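Local coordinates for conserved Protein MTH1675 (Methanothermobacter thermautotrophicus, PDB 1T57), which binds flavin mononucleotide and magnesium in a pyruvate kinase C-terminal-like alpha/beta fold, its biological function being unknown, at residues Lys23-Pro31 with His198-Pro206; His113-Gly121 with Val132-Arg140. All coordinates share one frame; numbering follows the deposited sequence.

The two contacts are nested along the chain: contact 1 joins its beginning to its end, strand 22-28 to strand 196-204, while contact 2 lies within the long loop so closed and packs the turn leading into helix 118-126, and the helix's first residues, against helix 131-139. Their centres are about 23 Å apart and their nearest atoms about 6 Å, so they do not touch. Contact 1 lies at one margin of the mixed sheet as counted within this chain; contact 2 borders the bound flavin. One magnesium ion relates them indirectly, since it is held by Pro204 O of contact 1 and by Val142 O, just past the end of contact 2. Both contacts also meet the second subunit, so both lie at that interface.

Contact 1: Lys23-Pro31 with His198-Pro206; sequences KKICYFEEP and HEVIAMPRP. With MG (magnesium ion), chain D.
Lys23 and Glu199 cross at about a right angle, and the ammonium NZ of Lys23 comes within 2.6 Å of Glu199 OE2. The ammonium reaches OE2 in this salt bridge from above the carboxylate plane, 47° out of it, at the end of a lysine chain that runs extended beyond CG. Arg46 of the same chain and Arg205 of the second subunit also pair with Glu199, so an alanine in place of this lysine would probably leave the carboxylate with one positive partner fewer and open a gap where the long chain lay over it. A water ties Lys24 O to Val200 O nearby.

Further along, Tyr27 and Met203 (selenomethionine in the model) lie side by side, pointing the same way. Met203 CG is set between its backbone N and carbonyl carbon (chi1 56°), which lays the chain along the tyrosine, with SE in the ring plane at the edge, 5.3 Å from the centroid: a Met-aromatic contact. The bend at chi3 leads CE on to Ile25 CD1, 3.6 Å away. On the other face of the sheet Phe28 CE1 approaches Ala202 CB at 3.8 Å, while Pro204 N sits near the edge of the phenylalanine ring.

Parallel ladder bonds fix this register; Met203 N gives to Cys26 O at 2.9 Å, and Arg205 N to Phe28 O. Past the end of strand 22-28, Pro31 CB rests 3.8 Å from Pro204 CB. Pro204 O binds magnesium at 2.6 Å, with Val142 O as the other protein ligand.

Strand 22-28 is one of the two outermost strands of the sheet within this chain; strand 196-204 separates it from the antiparallel strand 180-185. Leu42 and Val39 of helix 36-50 pack on the face bearing Cys26 and Phe28, and beyond the outer edge an antiparallel strand of the second subunit continues the sheet.

Contact 2: His113-Gly121 with Val132-Arg140; sequences HALSGVGRG and VEIMAETLR. With FMN (flavin mononucleotide), chain E.
The carboxylate of Glu133 and the guanidinium of Arg120 stand with their planes 62° apart and do not pair; Glu133 OE2 instead lies against the arginine's backbone, 3.3 Å from Arg120 CA. One face of that guanidinium is covered over its centre by Ser116 CB. Two other flat groups turn to the flavin. The His113 ring carries the FMN methyl C7M over one face, offset toward the rim, with His113 NE2 3.2 Å from it, and His82 meets the same ring edge-to-face. The Arg140 guanidinium works by its edge: NH2 gives a hydrogen bond to FMN O4 at 3.0 Å, and NH1 a salt bridge to Glu137 OE2 at 2.9 Å, on the syn side of the carboxylate. Glu137 thereby helps to fix the rotation of the group that holds the flavin carbonyl.

Apolar side chains carry much of the rest. Leu115 lies along the helix: its CB is 4.0 Å from Ala136 CB, and its CD1 meets Leu139 CD1 with the two leucines crossing at about a right angle. With chi1 of Val132 at 39°, its CG2 lies anti to the backbone N and is brought to 3.4 Å from Leu115 C. The charged Glu133, by contrast, runs extended beyond CG past Ser116, and its OE1 is held by Thr130 N and Ser123 OG.

With no hydrogen bond between the two segments, the turn leading into helix 118-126 is packed onto helix 131-139 by these side chains. The arrangement is that of one wall of an FMN pocket, where His113 and Arg140 meet the isoalloxazine and Lys147 of the next helix also bonds to the cofactor.

Contact 1: Lys23-Pro31 with His198-Pro206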
loop_
_atom_site.group_PDB
_atom_site.type_symbol
_atom_site.label_atom_id
_atom_site.label_comp_id
_atom_site.label_asym_id
_atom_site.label_seq_id
_atom_site.Cartn_x
_atom_site.Cartn_y
_atom_site.Cartn_z
ATOM N N LYS A 23 -14.505 -17.496 -34.047
ATOM C CA LYS A 23 -15.478 -18.338 -33.361
ATOM C C LYS A 23 -16.611 -17.442 -32.905
ATOM O O LYS A 23 -16.614 -16.249 -33.198
ATOM C CB LYS A 23 -14.866 -19.013 -32.123
ATOM C CG LYS A 23 -13.484 -19.583 -32.324
ATOM C CD LYS A 23 -13.056 -20.418 -31.130
ATOM C CE LYS A 23 -11.579 -20.735 -31.226
ATOM N NZ LYS A 23 -11.132 -21.701 -30.202
ATOM N N LYS A 24 -17.555 -18.021 -32.167
ATOM C CA LYS A 24 -18.711 -17.290 -31.658
ATOM C C LYS A 24 -18.475 -16.865 -30.214
ATOM O O LYS A 24 -17.640 -17.431 -29.518
ATOM C CB LYS A 24 -19.960 -18.179 -31.714
ATOM C CG LYS A 24 -19.717 -19.581 -31.170
ATOM C CD LYS A 24 -20.992 -20.326 -30.801
ATOM C CE LYS A 24 -21.790 -20.779 -32.008
ATOM N NZ LYS A 24 -23.071 -21.421 -31.576
ATOM N N ILE A 25 -19.209 -15.851 -29.779
ATOM C CA ILE A 25 -19.135 -15.372 -28.420
ATOM C C ILE A 25 -20.494 -14.766 -28.185
ATOM O O ILE A 25 -20.992 -13.995 -29.020
ATOM C CB ILE A 25 -18.043 -14.280 -28.220
ATOM C CG1 ILE A 25 -18.036 -13.845 -26.754
ATOM C CG2 ILE A 25 -18.283 -13.090 -29.159
ATOM C CD1 ILE A 25 -17.103 -12.703 -26.448
ATOM N N CYS A 26 -21.116 -15.129 -27.069
ATOM C CA CYS A 26 -22.421 -14.579 -26.755
ATOM C C CYS A 26 -22.328 -13.401 -25.782
ATOM O O CYS A 26 -21.653 -13.497 -24.747
ATOM C CB CYS A 26 -23.307 -15.669 -26.161
ATOM S SG CYS A 26 -25.046 -15.313 -26.302
ATOM N N TYR A 27 -22.977 -12.291 -26.137
ATOM C CA TYR A 27 -23.027 -11.102 -25.288
ATOM C C TYR A 27 -24.436 -10.993 -24.714
ATOM O O TYR A 27 -25.369 -10.673 -25.430
ATOM C CB TYR A 27 -22.718 -9.824 -26.082
ATOM C CG TYR A 27 -21.307 -9.761 -26.592
ATOM C CD1 TYR A 27 -21.047 -9.751 -27.955
ATOM C CD2 TYR A 27 -20.225 -9.769 -25.713
ATOM C CE1 TYR A 27 -19.750 -9.759 -28.435
ATOM C CE2 TYR A 27 -18.927 -9.787 -26.179
ATOM C CZ TYR A 27 -18.696 -9.786 -27.539
ATOM O OH TYR A 27 -17.418 -9.866 -28.021
ATOM N N PHE A 28 -24.605 -11.281 -23.431
ATOM C CA PHE A 28 -25.933 -11.171 -22.826
ATOM C C PHE A 28 -26.283 -9.709 -22.607
ATOM O O PHE A 28 -25.491 -8.940 -22.077
ATOM C CB PHE A 28 -25.983 -11.921 -21.504
ATOM C CG PHE A 28 -25.644 -13.376 -21.626
ATOM C CD1 PHE A 28 -24.535 -13.896 -20.963
ATOM C CD2 PHE A 28 -26.436 -14.229 -22.390
ATOM C CE1 PHE A 28 -24.210 -15.243 -21.069
ATOM C CE2 PHE A 28 -26.123 -15.580 -22.506
ATOM C CZ PHE A 28 -25.008 -16.089 -21.839
ATOM N N GLU A 29 -27.473 -9.344 -23.053
ATOM C CA GLU A 29 -27.973 -7.982 -22.964
ATOM C C GLU A 29 -27.909 -7.485 -21.533
ATOM O O GLU A 29 -27.624 -6.319 -21.280
ATOM C CB GLU A 29 -29.414 -7.947 -23.467
ATOM C CG GLU A 29 -30.055 -6.577 -23.463
ATOM C CD GLU A 29 -31.573 -6.661 -23.502
ATOM O OE1 GLU A 29 -32.121 -7.471 -24.290
ATOM O OE2 GLU A 29 -32.215 -5.914 -22.742
ATOM N N GLU A 30 -28.189 -8.385 -20.604
ATOM C CA GLU A 30 -28.136 -8.054 -19.190
ATOM C C GLU A 30 -27.584 -9.262 -18.412
ATOM O O GLU A 30 -27.720 -10.410 -18.859
ATOM C CB GLU A 30 -29.546 -7.693 -18.681
ATOM C CG GLU A 30 -30.191 -6.498 -19.399
ATOM C CD GLU A 30 -29.618 -5.151 -18.973
ATOM O OE1 GLU A 30 -29.951 -4.115 -19.602
ATOM O OE2 GLU A 30 -28.826 -5.123 -18.009
ATOM N N PRO A 31 -26.950 -9.017 -17.240
ATOM C CA PRO A 31 -26.376 -10.055 -16.373
ATOM C C PRO A 31 -27.437 -10.768 -15.521
ATOM O O PRO A 31 -28.539 -10.267 -15.393
ATOM C CB PRO A 31 -25.366 -9.280 -15.532
ATOM C CG PRO A 31 -25.979 -7.896 -15.412
ATOM C CD PRO A 31 -26.736 -7.660 -16.692
ATOM N N HIS A 198 -7.683 -17.229 -22.282
ATOM C CA HIS A 198 -7.677 -17.583 -23.703
ATOM C C HIS A 198 -8.913 -17.203 -24.556
ATOM O O HIS A 198 -8.789 -16.475 -25.546
ATOM C CB HIS A 198 -7.383 -19.085 -23.816
ATOM C CG HIS A 198 -6.099 -19.501 -23.154
ATOM N ND1 HIS A 198 -5.989 -20.650 -22.399
ATOM C CD2 HIS A 198 -4.861 -18.946 -23.176
ATOM C CE1 HIS A 198 -4.739 -20.791 -21.988
ATOM N NE2 HIS A 198 -4.036 -19.772 -22.445
ATOM N N GLU A 199 -10.098 -17.677 -24.173
ATOM C CA GLU A 199 -11.330 -17.369 -24.911
ATOM C C GLU A 199 -12.496 -16.994 -24.004
ATOM O O GLU A 199 -12.633 -17.513 -22.894
ATOM C CB GLU A 199 -11.763 -18.576 -25.751
ATOM C CG GLU A 199 -10.864 -18.906 -26.910
ATOM C CD GLU A 199 -11.142 -20.290 -27.468
ATOM O OE1 GLU A 199 -12.322 -20.682 -27.551
ATOM O OE2 GLU A 199 -10.178 -20.988 -27.842
ATOM N N VAL A 200 -13.348 -16.092 -24.479
ATOM C CA VAL A 200 -14.524 -15.710 -23.703
ATOM C C VAL A 200 -15.722 -16.377 -24.394
ATOM O O VAL A 200 -16.180 -15.920 -25.438
ATOM C CB VAL A 200 -14.716 -14.182 -23.672
ATOM C CG1 VAL A 200 -15.924 -13.819 -22.780
ATOM C CG2 VAL A 200 -13.455 -13.514 -23.170
ATOM N N ILE A 201 -16.216 -17.472 -23.824
ATOM C CA ILE A 201 -17.351 -18.177 -24.413
ATOM C C ILE A 201 -18.608 -17.314 -24.375
ATOM O O ILE A 201 -19.364 -17.280 -25.333
ATOM C CB ILE A 201 -17.613 -19.489 -23.669
ATOM C CG1 ILE A 201 -16.350 -20.351 -23.707
ATOM C CG2 ILE A 201 -18.744 -20.225 -24.311
ATOM C CD1 ILE A 201 -16.219 -21.373 -22.601
ATOM N N ALA A 202 -18.830 -16.603 -23.272
ATOM C CA ALA A 202 -20.009 -15.738 -23.150
ATOM C C ALA A 202 -19.837 -14.730 -22.005
ATOM O O ALA A 202 -19.175 -15.022 -21.025
ATOM C CB ALA A 202 -21.239 -16.599 -22.918
HETATM N N MSE A 203 -20.433 -13.552 -22.114
HETATM C CA MSE A 203 -20.301 -12.561 -21.053
HETATM C C MSE A 203 -21.357 -11.480 -21.144
HETATM O O MSE A 203 -21.752 -11.090 -22.232
HETATM C CB MSE A 203 -18.934 -11.883 -21.121
HETATM C CG MSE A 203 -18.649 -11.255 -22.466
HETATM SE SE MSE A 203 -17.322 -9.822 -22.519
HETATM C CE MSE A 203 -16.041 -10.686 -23.704
ATOM N N PRO A 204 -21.822 -10.969 -19.999
ATOM C CA PRO A 204 -22.832 -9.914 -20.062
ATOM C C PRO A 204 -22.161 -8.676 -20.648
ATOM O O PRO A 204 -21.122 -8.249 -20.149
ATOM C CB PRO A 204 -23.208 -9.687 -18.596
ATOM C CG PRO A 204 -22.600 -10.883 -17.844
ATOM C CD PRO A 204 -21.363 -11.175 -18.617
ATOM N N ARG A 205 -22.756 -8.119 -21.697
ATOM C CA ARG A 205 -22.264 -6.926 -22.377
ATOM C C ARG A 205 -22.193 -5.668 -21.522
ATOM O O ARG A 205 -21.311 -4.846 -21.704
ATOM C CB ARG A 205 -23.154 -6.640 -23.571
ATOM C CG ARG A 205 -22.715 -5.498 -24.449
ATOM C CD ARG A 205 -23.489 -5.616 -25.769
ATOM N NE ARG A 205 -22.816 -4.926 -26.846
ATOM C CZ ARG A 205 -22.568 -3.612 -26.864
ATOM N NH1 ARG A 205 -22.955 -2.838 -25.852
ATOM N NH2 ARG A 205 -21.908 -3.062 -27.889
ATOM N N PRO A 206 -23.172 -5.459 -20.616
ATOM C CA PRO A 206 -23.131 -4.262 -19.766
ATOM C C PRO A 206 -21.838 -4.140 -18.881
ATOM O O PRO A 206 -21.209 -3.023 -18.912
ATOM C CB PRO A 206 -24.409 -4.397 -18.914
ATOM C CG PRO A 206 -25.295 -5.167 -19.709
ATOM C CD PRO A 206 -24.388 -6.228 -20.308
ATOM O OXT PRO A 206 -21.487 -5.116 -18.184
HETATM MG MG MG D . -19.694 -6.127 -19.824
HETATM O O HOH W 1 -15.540 -17.429 -27.565
#

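Contact 2: His113-Gly121 with Val132-Arg140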
loop_
_atom_site.group_PDB
_atom_site.type_symbol
_atom_site.label_atom_id
_atom_site.label_comp_id
_atom_site.label_asym_id
_atom_site.label_seq_id
_atom_site.Cartn_x
_atom_site.Cartn_y
_atom_site.Cartn_z
ATOM N N HIS A 113 -11.974 -16.708 -0.130
ATOM C CA HIS A 113 -11.981 -16.219 -1.528
ATOM C C HIS A 113 -10.655 -15.636 -2.026
ATOM O O HIS A 113 -10.152 -14.659 -1.464
ATOM C CB HIS A 113 -13.061 -15.154 -1.697
ATOM C CG HIS A 113 -14.448 -15.662 -1.480
ATOM N ND1 HIS A 113 -15.557 -14.851 -1.604
ATOM C CD2 HIS A 113 -14.913 -16.899 -1.180
ATOM C CE1 HIS A 113 -16.645 -15.569 -1.395
ATOM N NE2 HIS A 113 -16.283 -16.812 -1.138
ATOM N N ALA A 114 -10.143 -16.194 -3.124
ATOM C CA ALA A 114 -8.845 -15.800 -3.672
ATOM C C ALA A 114 -8.578 -14.339 -4.031
ATOM O O ALA A 114 -7.454 -13.883 -3.868
ATOM C CB ALA A 114 -8.486 -16.705 -4.892
ATOM N N LEU A 115 -9.582 -13.599 -4.493
ATOM C CA LEU A 115 -9.346 -12.197 -4.862
ATOM C C LEU A 115 -9.769 -11.123 -3.885
ATOM O O LEU A 115 -9.999 -9.989 -4.277
ATOM C CB LEU A 115 -9.958 -11.895 -6.232
ATOM C CG LEU A 115 -9.280 -12.678 -7.385
ATOM C CD1 LEU A 115 -9.899 -12.264 -8.746
ATOM C CD2 LEU A 115 -7.764 -12.432 -7.369
ATOM N N SER A 116 -9.836 -11.492 -2.612
ATOM C CA SER A 116 -10.199 -10.596 -1.517
ATOM C C SER A 116 -9.384 -11.113 -0.310
ATOM O O SER A 116 -8.521 -10.438 0.205
ATOM C CB SER A 116 -11.712 -10.698 -1.238
ATOM O OG SER A 116 -12.112 -12.065 -1.077
ATOM N N GLY A 117 -9.651 -12.334 0.126
ATOM C CA GLY A 117 -8.869 -12.873 1.220
ATOM C C GLY A 117 -8.959 -12.099 2.534
ATOM O O GLY A 117 -9.955 -11.458 2.859
ATOM N N VAL A 118 -7.896 -12.213 3.303
ATOM C CA VAL A 118 -7.757 -11.561 4.579
ATOM C C VAL A 118 -7.602 -10.057 4.284
ATOM O O VAL A 118 -7.787 -9.215 5.155
ATOM C CB VAL A 118 -6.527 -12.185 5.344
ATOM C CG1 VAL A 118 -6.165 -11.384 6.597
ATOM C CG2 VAL A 118 -6.875 -13.629 5.736
ATOM N N GLY A 119 -7.288 -9.717 3.038
ATOM C CA GLY A 119 -7.201 -8.308 2.693
ATOM C C GLY A 119 -8.585 -7.661 2.897
ATOM O O GLY A 119 -8.710 -6.449 3.146
ATOM N N ARG A 120 -9.647 -8.458 2.805
ATOM C CA ARG A 120 -10.961 -7.879 3.001
ATOM C C ARG A 120 -11.213 -7.716 4.495
ATOM O O ARG A 120 -11.913 -6.788 4.924
ATOM C CB ARG A 120 -12.057 -8.737 2.348
ATOM C CG ARG A 120 -13.467 -8.193 2.587
ATOM C CD ARG A 120 -14.526 -9.025 1.936
ATOM N NE ARG A 120 -14.708 -8.709 0.514
ATOM C CZ ARG A 120 -15.088 -9.602 -0.401
ATOM N NH1 ARG A 120 -15.313 -10.867 -0.049
ATOM N NH2 ARG A 120 -15.271 -9.237 -1.666
ATOM N N GLY A 121 -10.644 -8.610 5.293
ATOM C CA GLY A 121 -10.833 -8.488 6.725
ATOM C C GLY A 121 -10.216 -7.167 7.143
ATOM O O GLY A 121 -10.767 -6.410 7.955
ATOM N N VAL A 132 -4.670 -6.967 -3.593
ATOM C CA VAL A 132 -5.439 -8.040 -4.188
ATOM C C VAL A 132 -6.873 -7.646 -4.518
ATOM O O VAL A 132 -7.389 -8.078 -5.555
ATOM C CB VAL A 132 -5.395 -9.306 -3.288
ATOM C CG1 VAL A 132 -5.480 -8.892 -1.836
ATOM C CG2 VAL A 132 -6.513 -10.260 -3.640
ATOM N N GLU A 133 -7.511 -6.826 -3.676
ATOM C CA GLU A 133 -8.902 -6.383 -3.933
ATOM C C GLU A 133 -9.023 -5.495 -5.187
ATOM O O GLU A 133 -10.102 -5.408 -5.783
ATOM C CB GLU A 133 -9.477 -5.615 -2.730
ATOM C CG GLU A 133 -9.693 -6.450 -1.461
ATOM C CD GLU A 133 -9.948 -5.601 -0.198
ATOM O OE1 GLU A 133 -9.076 -4.777 0.160
ATOM O OE2 GLU A 133 -11.019 -5.765 0.438
ATOM N N ILE A 134 -7.926 -4.831 -5.567
ATOM C CA ILE A 134 -7.907 -3.983 -6.751
ATOM C C ILE A 134 -7.937 -4.869 -7.996
ATOM O O ILE A 134 -8.576 -4.530 -8.995
ATOM C CB ILE A 134 -6.650 -3.064 -6.791
ATOM C CG1 ILE A 134 -6.876 -1.830 -5.934
ATOM C CG2 ILE A 134 -6.335 -2.635 -8.218
ATOM C CD1 ILE A 134 -6.417 -1.982 -4.537
HETATM N N MSE A 135 -7.251 -6.000 -7.938
HETATM C CA MSE A 135 -7.249 -6.940 -9.054
HETATM C C MSE A 135 -8.686 -7.318 -9.381
HETATM O O MSE A 135 -9.070 -7.406 -10.543
HETATM C CB MSE A 135 -6.484 -8.192 -8.676
HETATM C CG MSE A 135 -4.964 -8.042 -8.667
HETATM SE SE MSE A 135 -4.088 -9.667 -8.065
HETATM C CE MSE A 135 -4.248 -10.708 -9.692
ATOM N N ALA A 136 -9.485 -7.513 -8.339
ATOM C CA ALA A 136 -10.877 -7.890 -8.516
ATOM C C ALA A 136 -11.748 -6.777 -9.121
ATOM O O ALA A 136 -12.526 -7.045 -10.036
ATOM C CB ALA A 136 -11.458 -8.345 -7.191
ATOM N N GLU A 137 -11.624 -5.544 -8.619
ATOM C CA GLU A 137 -12.425 -4.462 -9.159
ATOM C C GLU A 137 -12.033 -4.271 -10.630
ATOM O O GLU A 137 -12.871 -3.935 -11.485
ATOM C CB GLU A 137 -12.214 -3.171 -8.376
ATOM C CG GLU A 137 -13.489 -2.346 -8.256
ATOM C CD GLU A 137 -14.611 -3.119 -7.572
ATOM O OE1 GLU A 137 -15.777 -2.666 -7.591
ATOM O OE2 GLU A 137 -14.327 -4.197 -7.018
ATOM N N THR A 138 -10.756 -4.501 -10.924
ATOM C CA THR A 138 -10.257 -4.370 -12.275
ATOM C C THR A 138 -10.898 -5.437 -13.185
ATOM O O THR A 138 -11.354 -5.134 -14.307
ATOM C CB THR A 138 -8.739 -4.486 -12.280
ATOM O OG1 THR A 138 -8.211 -3.547 -11.341
ATOM C CG2 THR A 138 -8.173 -4.168 -13.663
ATOM N N LEU A 139 -10.949 -6.677 -12.696
ATOM C CA LEU A 139 -11.554 -7.744 -13.479
ATOM C C LEU A 139 -13.020 -7.453 -13.730
ATOM O O LEU A 139 -13.541 -7.752 -14.810
ATOM C CB LEU A 139 -11.355 -9.084 -12.781
ATOM C CG LEU A 139 -9.916 -9.500 -13.082
ATOM C CD1 LEU A 139 -9.548 -10.743 -12.376
ATOM C CD2 LEU A 139 -9.768 -9.654 -14.612
ATOM N N ARG A 140 -13.657 -6.829 -12.740
ATOM C CA ARG A 140 -15.067 -6.453 -12.807
ATOM C C ARG A 140 -15.464 -5.444 -13.911
ATOM O O ARG A 140 -16.651 -5.314 -14.241
ATOM C CB ARG A 140 -15.535 -5.926 -11.428
ATOM C CG ARG A 140 -15.834 -7.021 -10.414
ATOM C CD ARG A 140 -16.136 -6.470 -9.019
ATOM N NE ARG A 140 -16.655 -7.511 -8.124
ATOM C CZ ARG A 140 -16.361 -7.592 -6.827
ATOM N NH1 ARG A 140 -15.565 -6.684 -6.282
ATOM N NH2 ARG A 140 -16.808 -8.604 -6.085
HETATM N N1 FMN E . -21.196 -13.355 -7.711
HETATM C C2 FMN E . -21.044 -12.007 -8.010
HETATM O O2 FMN E . -21.886 -11.422 -8.665
HETATM N N3 FMN E . -19.902 -11.303 -7.740
HETATM C C4 FMN E . -18.919 -11.868 -6.969
HETATM O O4 FMN E . -17.845 -11.267 -6.833
HETATM C C4A FMN E . -19.029 -13.230 -6.679
HETATM N N5 FMN E . -18.039 -13.855 -5.955
HETATM C C5A FMN E . -18.023 -15.229 -5.925
HETATM C C6 FMN E . -17.008 -15.838 -5.207
HETATM C C7 FMN E . -16.994 -17.193 -5.024
HETATM C C7M FMN E . -15.894 -17.741 -4.174
HETATM C C8 FMN E . -18.198 -17.881 -5.128
HETATM C C8M FMN E . -18.273 -19.364 -4.809
HETATM C C9 FMN E . -19.246 -17.277 -5.818
HETATM C C9A FMN E . -19.141 -15.974 -6.315
HETATM N N10 FMN E . -20.273 -15.299 -6.793
HETATM C C10 FMN E . -20.139 -13.973 -7.121
HETATM C "C1'" FMN E . -21.540 -16.017 -7.204
HETATM C "C2'" FMN E . -21.297 -16.747 -8.495
HETATM O "O2'" FMN E . -20.762 -15.816 -9.443
HETATM C "C3'" FMN E . -22.588 -17.295 -9.061
HETATM O "O3'" FMN E . -23.533 -16.280 -9.214
HETATM C "C4'" FMN E . -23.179 -18.615 -8.539
HETATM O "O4'" FMN E . -24.194 -18.913 -9.469
HETATM C "C5'" FMN E . -23.994 -18.773 -7.274
HETATM O "O5'" FMN E . -24.480 -20.090 -7.405
HETATM P P FMN E . -25.990 -20.631 -7.291
HETATM O O1P FMN E . -25.894 -22.111 -7.156
HETATM O O2P FMN E . -26.855 -20.276 -8.518
HETATM O O3P FMN E . -26.576 -20.010 -6.016
#